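PDB 2F6K: metal-dependent hydrolase from Lactobacillus plantarum, which probably acts as a metal-dependent decarboxylase of the amidohydrolase family, like the enzyme that removes carbon dioxide from 2-amino-3-carboxymuconate semialdehyde in tryptophan breakdown. Local coordinates for residues L130-P135 with R139-L144; I185-L188 with F192-K195; Y220-K223 with V227-Y230. One frame throughout, in Å; residues are numbered along the deposited sequence.

In the fold
All three contacts lie in the connections outside the strands of a TIM barrel and follow one another in sequence. Interaction 1 sits about 10 Å from interaction 2, centre to centre, and interaction 2 about 11 Å from interaction 3; interactions 1 and 3, with centres about 21 Å apart, do not touch. Aromatic rings and a methyl make the first join: Tyr141 CD1 meets Phe192 CE2 at 3.6 Å, and Phe132 CD2 meets Met187 CE at 3.7 Å. The second join is aliphatic, with Leu188 CD2 4.0 Å from Val227 CG1. None of these residues is a manganese ligand; the ion is held by His7, His9, His154 and Asp266. Phe132 packs on Leu153, just before His154 on strand 150-154.

Interaction 1: residues L130-P135 with R139-L144; sequences LYFGSP and RVYQEL
The hydroxyl of Tyr141 binds the backbone of the type II beta turn that runs from Tyr131 to Ser134, within the crossover joining barrel strands 120-124 and 150-154. It donates to Ser134 O at 2.8 Å, approaching the carbonyl at a C=O...donor angle of 123° and tilted out of its plane. The same Tyr141 OH also accepts a bond from Gly133 N, likewise at 2.8 Å, but the N-H...O angle of 129° marks that one as weak. A single side chain from helix 138-145 thus engages two backbone groups of the turn, Ser134 O firmly and Gly133 N weakly; the turn's own closing bond runs from Ser134 N to Tyr131 O at 3.1 Å. At the positive phi of Gly133 a beta carbon would collide with Phe132 O, which suits the glycine position of a type II turn.

Farther back along the tyrosine, its ring forms a T-shaped stack with Phe132: the edge of Tyr141 faces the flat side of the phenylalanine, with centroids 5.3 Å apart and planes at 76°. Phe132 reaches this position with CG anti to its backbone N, and its ring also packs on Val151 and Leu153 of strand 150-154 and on Thr183 of helix 171-189. The ring of Tyr196 also meets that of Tyr141. The closest carbons of the stack are Tyr141 CE1 and Phe132 CZ, at 3.6 Å.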
loop_
_atom_site.group_PDB
_atom_site.type_symbol
_atom_site.label_atom_id
_atom_site.label_comp_id
_atom_site.label_asym_id
_atom_site.label_seq_id
_atom_site.Cartn_x
_atom_site.Cartn_y
_atom_site.Cartn_z
ATOM N N LEU A 130 -12.736 -0.939 4.304
ATOM C CA LEU A 130 -14.086 -0.880 3.757
ATOM C C LEU A 130 -14.587 0.543 4.007
ATOM O O LEU A 130 -14.923 0.902 5.135
ATOM C CB LEU A 130 -15.006 -1.896 4.443
ATOM C CG LEU A 130 -16.354 -2.126 3.737
ATOM C CD1 LEU A 130 -17.082 -3.296 4.368
ATOM C CD2 LEU A 130 -17.205 -0.873 3.818
ATOM N N TYR A 131 -14.616 1.354 2.953
ATOM C CA TYR A 131 -15.057 2.738 3.073
ATOM C C TYR A 131 -16.573 2.856 3.048
ATOM O O TYR A 131 -17.253 2.142 2.303
ATOM C CB TYR A 131 -14.440 3.600 1.957
ATOM C CG TYR A 131 -13.002 3.983 2.232
ATOM C CD1 TYR A 131 -11.970 3.054 2.091
ATOM C CD2 TYR A 131 -12.689 5.241 2.756
ATOM C CE1 TYR A 131 -10.666 3.361 2.480
ATOM C CE2 TYR A 131 -11.388 5.559 3.152
ATOM C CZ TYR A 131 -10.384 4.613 3.018
ATOM O OH TYR A 131 -9.118 4.886 3.488
ATOM N N PHE A 132 -17.105 3.761 3.864
ATOM C CA PHE A 132 -18.542 3.924 3.906
ATOM C C PHE A 132 -19.004 4.292 2.507
ATOM O O PHE A 132 -18.288 4.959 1.766
ATOM C CB PHE A 132 -18.937 5.005 4.902
ATOM C CG PHE A 132 -20.350 4.879 5.384
ATOM C CD1 PHE A 132 -20.749 3.757 6.117
ATOM C CD2 PHE A 132 -21.288 5.869 5.105
ATOM C CE1 PHE A 132 -22.070 3.626 6.563
ATOM C CE2 PHE A 132 -22.610 5.747 5.546
ATOM C CZ PHE A 132 -23.000 4.624 6.277
ATOM N N GLY A 133 -20.193 3.842 2.140
ATOM C CA GLY A 133 -20.697 4.120 0.813
ATOM C C GLY A 133 -20.554 2.872 -0.035
ATOM O O GLY A 133 -21.225 2.727 -1.054
ATOM N N SER A 134 -19.679 1.963 0.390
ATOM C CA SER A 134 -19.454 0.709 -0.327
ATOM C C SER A 134 -20.724 -0.134 -0.400
ATOM O O SER A 134 -21.432 -0.303 0.598
ATOM C CB SER A 134 -18.328 -0.090 0.331
ATOM O OG SER A 134 -18.099 -1.309 -0.354
ATOM N N PRO A 135 -21.031 -0.679 -1.586
ATOM C CA PRO A 135 -22.233 -1.505 -1.740
ATOM C C PRO A 135 -22.238 -2.772 -0.877
ATOM O O PRO A 135 -23.229 -3.511 -0.831
ATOM C CB PRO A 135 -22.266 -1.797 -3.244
ATOM C CG PRO A 135 -20.836 -1.635 -3.673
ATOM C CD PRO A 135 -20.390 -0.438 -2.889
ATOM N N ARG A 139 -27.620 -3.274 2.513
ATOM C CA ARG A 139 -28.693 -3.621 3.436
ATOM C C ARG A 139 -28.668 -2.748 4.684
ATOM O O ARG A 139 -29.713 -2.483 5.285
ATOM C CB ARG A 139 -28.617 -5.107 3.801
ATOM C CG ARG A 139 -28.835 -6.011 2.587
ATOM C CD ARG A 139 -28.846 -7.482 2.947
ATOM N NE ARG A 139 -29.012 -8.326 1.764
ATOM C CZ ARG A 139 -28.043 -8.612 0.893
ATOM N NH1 ARG A 139 -26.820 -8.130 1.059
ATOM N NH2 ARG A 139 -28.303 -9.385 -0.155
ATOM N N VAL A 140 -27.478 -2.283 5.061
ATOM C CA VAL A 140 -27.350 -1.424 6.234
ATOM C C VAL A 140 -27.941 -0.059 5.913
ATOM O O VAL A 140 -28.623 0.538 6.743
ATOM C CB VAL A 140 -25.871 -1.235 6.666
ATOM C CG1 VAL A 140 -25.792 -0.285 7.857
ATOM C CG2 VAL A 140 -25.261 -2.573 7.041
ATOM N N TYR A 141 -27.680 0.435 4.707
ATOM C CA TYR A 141 -28.213 1.731 4.292
ATOM C C TYR A 141 -29.741 1.687 4.247
ATOM O O TYR A 141 -30.413 2.603 4.727
ATOM C CB TYR A 141 -27.674 2.130 2.909
ATOM C CG TYR A 141 -26.177 2.020 2.770
ATOM C CD1 TYR A 141 -25.333 2.288 3.852
ATOM C CD2 TYR A 141 -25.599 1.668 1.556
ATOM C CE1 TYR A 141 -23.951 2.204 3.730
ATOM C CE2 TYR A 141 -24.215 1.586 1.422
ATOM C CZ TYR A 141 -23.399 1.852 2.515
ATOM O OH TYR A 141 -22.032 1.758 2.401
ATOM N N GLN A 142 -30.286 0.616 3.678
ATOM C CA GLN A 142 -31.733 0.465 3.573
ATOM C C GLN A 142 -32.402 0.538 4.941
ATOM O O GLN A 142 -33.404 1.225 5.107
ATOM C CB GLN A 142 -32.069 -0.854 2.886
ATOM C CG GLN A 142 -31.413 -0.991 1.532
ATOM C CD GLN A 142 -31.642 -2.351 0.909
ATOM O OE1 GLN A 142 -31.674 -3.370 1.601
ATOM N NE2 GLN A 142 -31.786 -2.379 -0.409
ATOM N N GLU A 143 -31.846 -0.164 5.920
ATOM C CA GLU A 143 -32.409 -0.143 7.265
ATOM C C GLU A 143 -32.332 1.251 7.876
ATOM O O GLU A 143 -33.190 1.636 8.669
ATOM C CB GLU A 143 -31.671 -1.127 8.171
ATOM C CG GLU A 143 -31.963 -2.600 7.894
ATOM C CD GLU A 143 -33.442 -2.952 8.029
ATOM O OE1 GLU A 143 -34.162 -2.265 8.790
ATOM O OE2 GLU A 143 -33.882 -3.926 7.385
ATOM N N LEU A 144 -31.295 2.000 7.506
ATOM C CA LEU A 144 -31.101 3.345 8.025
ATOM C C LEU A 144 -32.007 4.342 7.327
ATOM O O LEU A 144 -32.539 5.251 7.959
ATOM C CB LEU A 144 -29.634 3.771 7.871
ATOM C CG LEU A 144 -28.647 3.188 8.891
ATOM C CD1 LEU A 144 -27.210 3.377 8.420
ATOM C CD2 LEU A 144 -28.864 3.857 10.231
#

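Interaction 2: residues I185-L188 with F192-K195; sequences INML and FFEK
Met187, modelled as selenomethionine, lays its terminal methyl over the face of Phe192, a CH-pi and Met-aromatic contact at the point where helix 171-189 of the TIM barrel gives way to the short helix 192-195. Met187 CE stands 3.6 Å from the centroid of the Phe192 ring and only 9° off its normal, hence almost exactly over the middle. The SE atom of Met187 is farther, 5.3 Å from the Phe192 centroid. The two side chains run alongside one another in the same direction, and the bend at the end of Met187 (chi3 84°) turns the methyl in over the ring.

Phe193 approaches the stem of the same residue: its CE2 lies 3.9 Å from Met187 CB and 4.0 Å from Leu188 CD2, so this one ring corner meets two consecutive helix residues. Phe192 CD1 sits over one face of the Phe193 ring, offset toward its rim, so the two phenylalanines also touch each other.

A backbone hydrogen bond accompanies these side-chain contacts. Phe192 N donates to Met187 O at 3.0 Å with an N-H...O angle of 162°, a bond spanning five residues that closes the turn between the helices. Beyond this shell, Tyr141 and Tyr196 each make edge-to-face contacts with Phe192, while Val232 of helix 229-235 packs on both Phe193 and Leu188. Replacing Phe192 with an alanine would probably leave the Met187 methyl without its aromatic face and open a gap beside the two tyrosine rings. Met187 CE is spread evenly over that ring, from 3.7 Å at Phe192 CD1 to 4.1 Å at Phe192 CE2.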
loop_
_atom_site.group_PDB
_atom_site.type_symbol
_atom_site.label_atom_id
_atom_site.label_comp_id
_atom_site.label_asym_id
_atom_site.label_seq_id
_atom_site.Cartn_x
_atom_site.Cartn_y
_atom_site.Cartn_z
ATOM N N ILE A 185 -16.704 11.536 -1.511
ATOM C CA ILE A 185 -16.725 11.352 -2.940
ATOM C C ILE A 185 -17.148 9.922 -3.272
ATOM O O ILE A 185 -17.855 9.682 -4.250
ATOM C CB ILE A 185 -15.335 11.668 -3.528
ATOM C CG1 ILE A 185 -14.962 13.110 -3.166
ATOM C CG2 ILE A 185 -15.336 11.458 -5.035
ATOM C CD1 ILE A 185 -13.630 13.589 -3.712
ATOM N N ASN A 186 -16.729 8.975 -2.440
ATOM C CA ASN A 186 -17.075 7.583 -2.664
ATOM C C ASN A 186 -18.597 7.488 -2.627
ATOM O O ASN A 186 -19.219 6.780 -3.422
ATOM C CB ASN A 186 -16.464 6.717 -1.562
ATOM C CG ASN A 186 -16.509 5.239 -1.892
ATOM O OD1 ASN A 186 -17.129 4.452 -1.183
ATOM N ND2 ASN A 186 -15.845 4.855 -2.973
HETATM N N MSE A 187 -19.191 8.224 -1.696
HETATM C CA MSE A 187 -20.629 8.235 -1.538
HETATM C C MSE A 187 -21.294 8.884 -2.757
HETATM O O MSE A 187 -22.406 8.528 -3.140
HETATM C CB MSE A 187 -20.977 8.961 -0.244
HETATM C CG MSE A 187 -20.462 8.223 0.981
HETATM SE SE MSE A 187 -20.697 9.189 2.631
HETATM C CE MSE A 187 -22.520 8.707 3.083
ATOM N N LEU A 188 -20.605 9.832 -3.377
ATOM C CA LEU A 188 -21.150 10.464 -4.567
ATOM C C LEU A 188 -21.183 9.401 -5.659
ATOM O O LEU A 188 -22.205 9.167 -6.291
ATOM C CB LEU A 188 -20.265 11.626 -5.018
ATOM C CG LEU A 188 -20.227 12.854 -4.113
ATOM C CD1 LEU A 188 -19.310 13.917 -4.731
ATOM C CD2 LEU A 188 -21.644 13.392 -3.926
ATOM N N PHE A 192 -25.228 7.506 -3.131
ATOM C CA PHE A 192 -25.747 7.318 -1.788
ATOM C C PHE A 192 -26.899 8.260 -1.424
ATOM O O PHE A 192 -27.959 7.814 -0.975
ATOM C CB PHE A 192 -24.602 7.458 -0.776
ATOM C CG PHE A 192 -24.999 7.135 0.636
ATOM C CD1 PHE A 192 -25.712 8.048 1.401
ATOM C CD2 PHE A 192 -24.676 5.905 1.194
ATOM C CE1 PHE A 192 -26.103 7.740 2.709
ATOM C CE2 PHE A 192 -25.061 5.583 2.503
ATOM C CZ PHE A 192 -25.775 6.506 3.259
ATOM N N PHE A 193 -26.697 9.557 -1.622
ATOM C CA PHE A 193 -27.713 10.550 -1.273
ATOM C C PHE A 193 -28.966 10.479 -2.149
ATOM O O PHE A 193 -30.062 10.862 -1.733
ATOM C CB PHE A 193 -27.073 11.933 -1.336
ATOM C CG PHE A 193 -25.773 12.018 -0.582
ATOM C CD1 PHE A 193 -25.760 12.053 0.812
ATOM C CD2 PHE A 193 -24.558 11.996 -1.263
ATOM C CE1 PHE A 193 -24.558 12.062 1.518
ATOM C CE2 PHE A 193 -23.348 12.006 -0.563
ATOM C CZ PHE A 193 -23.350 12.038 0.834
ATOM N N GLU A 194 -28.789 9.973 -3.362
ATOM C CA GLU A 194 -29.865 9.817 -4.325
ATOM C C GLU A 194 -30.695 8.591 -3.934
ATOM O O GLU A 194 -31.921 8.630 -3.951
ATOM C CB GLU A 194 -29.238 9.634 -5.704
ATOM C CG GLU A 194 -30.168 9.596 -6.890
ATOM C CD GLU A 194 -29.379 9.558 -8.203
ATOM O OE1 GLU A 194 -28.635 10.522 -8.485
ATOM O OE2 GLU A 194 -29.485 8.565 -8.951
ATOM N N LYS A 195 -30.017 7.511 -3.552
ATOM C CA LYS A 195 -30.692 6.273 -3.172
ATOM C C LYS A 195 -31.222 6.252 -1.733
ATOM O O LYS A 195 -32.209 5.568 -1.438
ATOM C CB LYS A 195 -29.760 5.072 -3.389
ATOM C CG LYS A 195 -29.364 4.827 -4.843
ATOM C CD LYS A 195 -28.872 3.395 -5.051
ATOM C CE LYS A 195 -27.641 3.093 -4.219
ATOM N NZ LYS A 195 -27.249 1.656 -4.283
#

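Interaction 3: residues Y220-K223 with V227-Y230; sequences YAQK and VDVY
Val227, Gln222 and Ala221 bury most of the surface here, at the turn between helices 210-225 and 229-235 in the crossover from barrel strand 200-203 to strand 237-239. Val227 N donates to Ala221 O at 3.0 Å, and the N-H...O angle of 171° makes this a nearly straight bond. It spans six residues, so the chain has left the helical repeat and folded back over the last turn of helix 210-225.

The carbonyl of Val227 then turns toward the helix. Val227 O lies 3.3 Å from Gln222 CA in a CA-H...O contact and 3.9 Å from Ala221 CB. The side chain of Val227 goes elsewhere, packing on Leu188 and His191.

Gln222 folds over the turn from outside. With CG anti to the backbone N (chi1 -173°) and a bend at chi2, its amide is carried across the Val227 carbonyl; Gln222 OE1 is 3.8 Å from Val227 O, but both are acceptors and make no bond. The amide end stops near Asp228, where Gln222 NE2 is 3.7 Å from Asp228 OD2 and the two planes stand 85° apart. Asp228 is the N-cap of helix 229-235, its OD1 accepting a bond from Asp231 N.

Chemically, the one hydrogen bond between the two segments is a nearly straight backbone bond; the glutamine adds mainly van der Waals cover, while the aspartate's carboxylate is engaged with its own helix start.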
loop_
_atom_site.group_PDB
_atom_site.type_symbol
_atom_site.label_atom_id
_atom_site.label_comp_id
_atom_site.label_asym_id
_atom_site.label_seq_id
_atom_site.Cartn_x
_atom_site.Cartn_y
_atom_site.Cartn_z
ATOM N N TYR A 220 -16.852 16.479 -13.237
ATOM C CA TYR A 220 -16.766 15.027 -13.337
ATOM C C TYR A 220 -17.958 14.373 -12.649
ATOM O O TYR A 220 -18.585 13.476 -13.202
ATOM C CB TYR A 220 -15.466 14.534 -12.696
ATOM C CG TYR A 220 -15.225 13.043 -12.817
ATOM C CD1 TYR A 220 -14.687 12.490 -13.982
ATOM C CD2 TYR A 220 -15.516 12.185 -11.756
ATOM C CE1 TYR A 220 -14.443 11.118 -14.083
ATOM C CE2 TYR A 220 -15.279 10.811 -11.844
ATOM C CZ TYR A 220 -14.741 10.284 -13.005
ATOM O OH TYR A 220 -14.493 8.929 -13.072
ATOM N N ALA A 221 -18.275 14.832 -11.444
ATOM C CA ALA A 221 -19.390 14.272 -10.688
ATOM C C ALA A 221 -20.711 14.435 -11.431
ATOM O O ALA A 221 -21.584 13.564 -11.361
ATOM C CB ALA A 221 -19.477 14.929 -9.318
ATOM N N GLN A 222 -20.860 15.547 -12.140
ATOM C CA GLN A 222 -22.084 15.799 -12.891
ATOM C C GLN A 222 -22.142 14.874 -14.101
ATOM O O GLN A 222 -23.136 14.196 -14.336
ATOM C CB GLN A 222 -22.124 17.257 -13.356
ATOM C CG GLN A 222 -23.424 17.687 -14.008
ATOM C CD GLN A 222 -24.613 17.539 -13.082
ATOM O OE1 GLN A 222 -25.226 16.471 -13.002
ATOM N NE2 GLN A 222 -24.942 18.612 -12.365
ATOM N N LYS A 223 -21.055 14.838 -14.857
ATOM C CA LYS A 223 -20.977 14.019 -16.057
ATOM C C LYS A 223 -20.918 12.505 -15.809
ATOM O O LYS A 223 -21.679 11.747 -16.401
ATOM C CB LYS A 223 -19.765 14.471 -16.882
ATOM C CG LYS A 223 -19.220 13.462 -17.878
ATOM C CD LYS A 223 -19.835 13.595 -19.256
ATOM C CE LYS A 223 -18.994 12.823 -20.272
ATOM N NZ LYS A 223 -19.449 13.010 -21.680
ATOM N N VAL A 227 -24.459 13.418 -10.622
ATOM C CA VAL A 227 -24.757 14.057 -9.341
ATOM C C VAL A 227 -24.305 15.525 -9.309
ATOM O O VAL A 227 -23.261 15.883 -9.859
ATOM C CB VAL A 227 -24.072 13.287 -8.177
ATOM C CG1 VAL A 227 -24.347 13.960 -6.847
ATOM C CG2 VAL A 227 -24.590 11.866 -8.131
ATOM N N ASP A 228 -25.110 16.378 -8.681
ATOM C CA ASP A 228 -24.767 17.793 -8.565
ATOM C C ASP A 228 -24.196 17.950 -7.156
ATOM O O ASP A 228 -24.940 17.982 -6.179
ATOM C CB ASP A 228 -26.017 18.661 -8.735
ATOM C CG ASP A 228 -25.699 20.145 -8.762
ATOM O OD1 ASP A 228 -24.930 20.611 -7.888
ATOM O OD2 ASP A 228 -26.227 20.847 -9.656
ATOM N N VAL A 229 -22.876 18.035 -7.054
ATOM C CA VAL A 229 -22.225 18.134 -5.756
ATOM C C VAL A 229 -22.756 19.285 -4.900
ATOM O O VAL A 229 -22.868 19.161 -3.674
ATOM C CB VAL A 229 -20.670 18.223 -5.932
ATOM C CG1 VAL A 229 -20.272 19.537 -6.595
ATOM C CG2 VAL A 229 -19.983 18.036 -4.590
ATOM N N TYR A 230 -23.107 20.393 -5.546
ATOM C CA TYR A 230 -23.634 21.554 -4.834
ATOM C C TYR A 230 -24.988 21.281 -4.198
ATOM O O TYR A 230 -25.290 21.839 -3.145
ATOM C CB TYR A 230 -23.726 22.750 -5.773
ATOM C CG TYR A 230 -22.392 23.071 -6.387
ATOM C CD1 TYR A 230 -21.321 23.501 -5.593
ATOM C CD2 TYR A 230 -22.181 22.920 -7.760
ATOM C CE1 TYR A 230 -20.073 23.777 -6.155
ATOM C CE2 TYR A 230 -20.945 23.191 -8.330
ATOM C CZ TYR A 230 -19.893 23.621 -7.525
ATOM O OH TYR A 230 -18.667 23.898 -8.100
#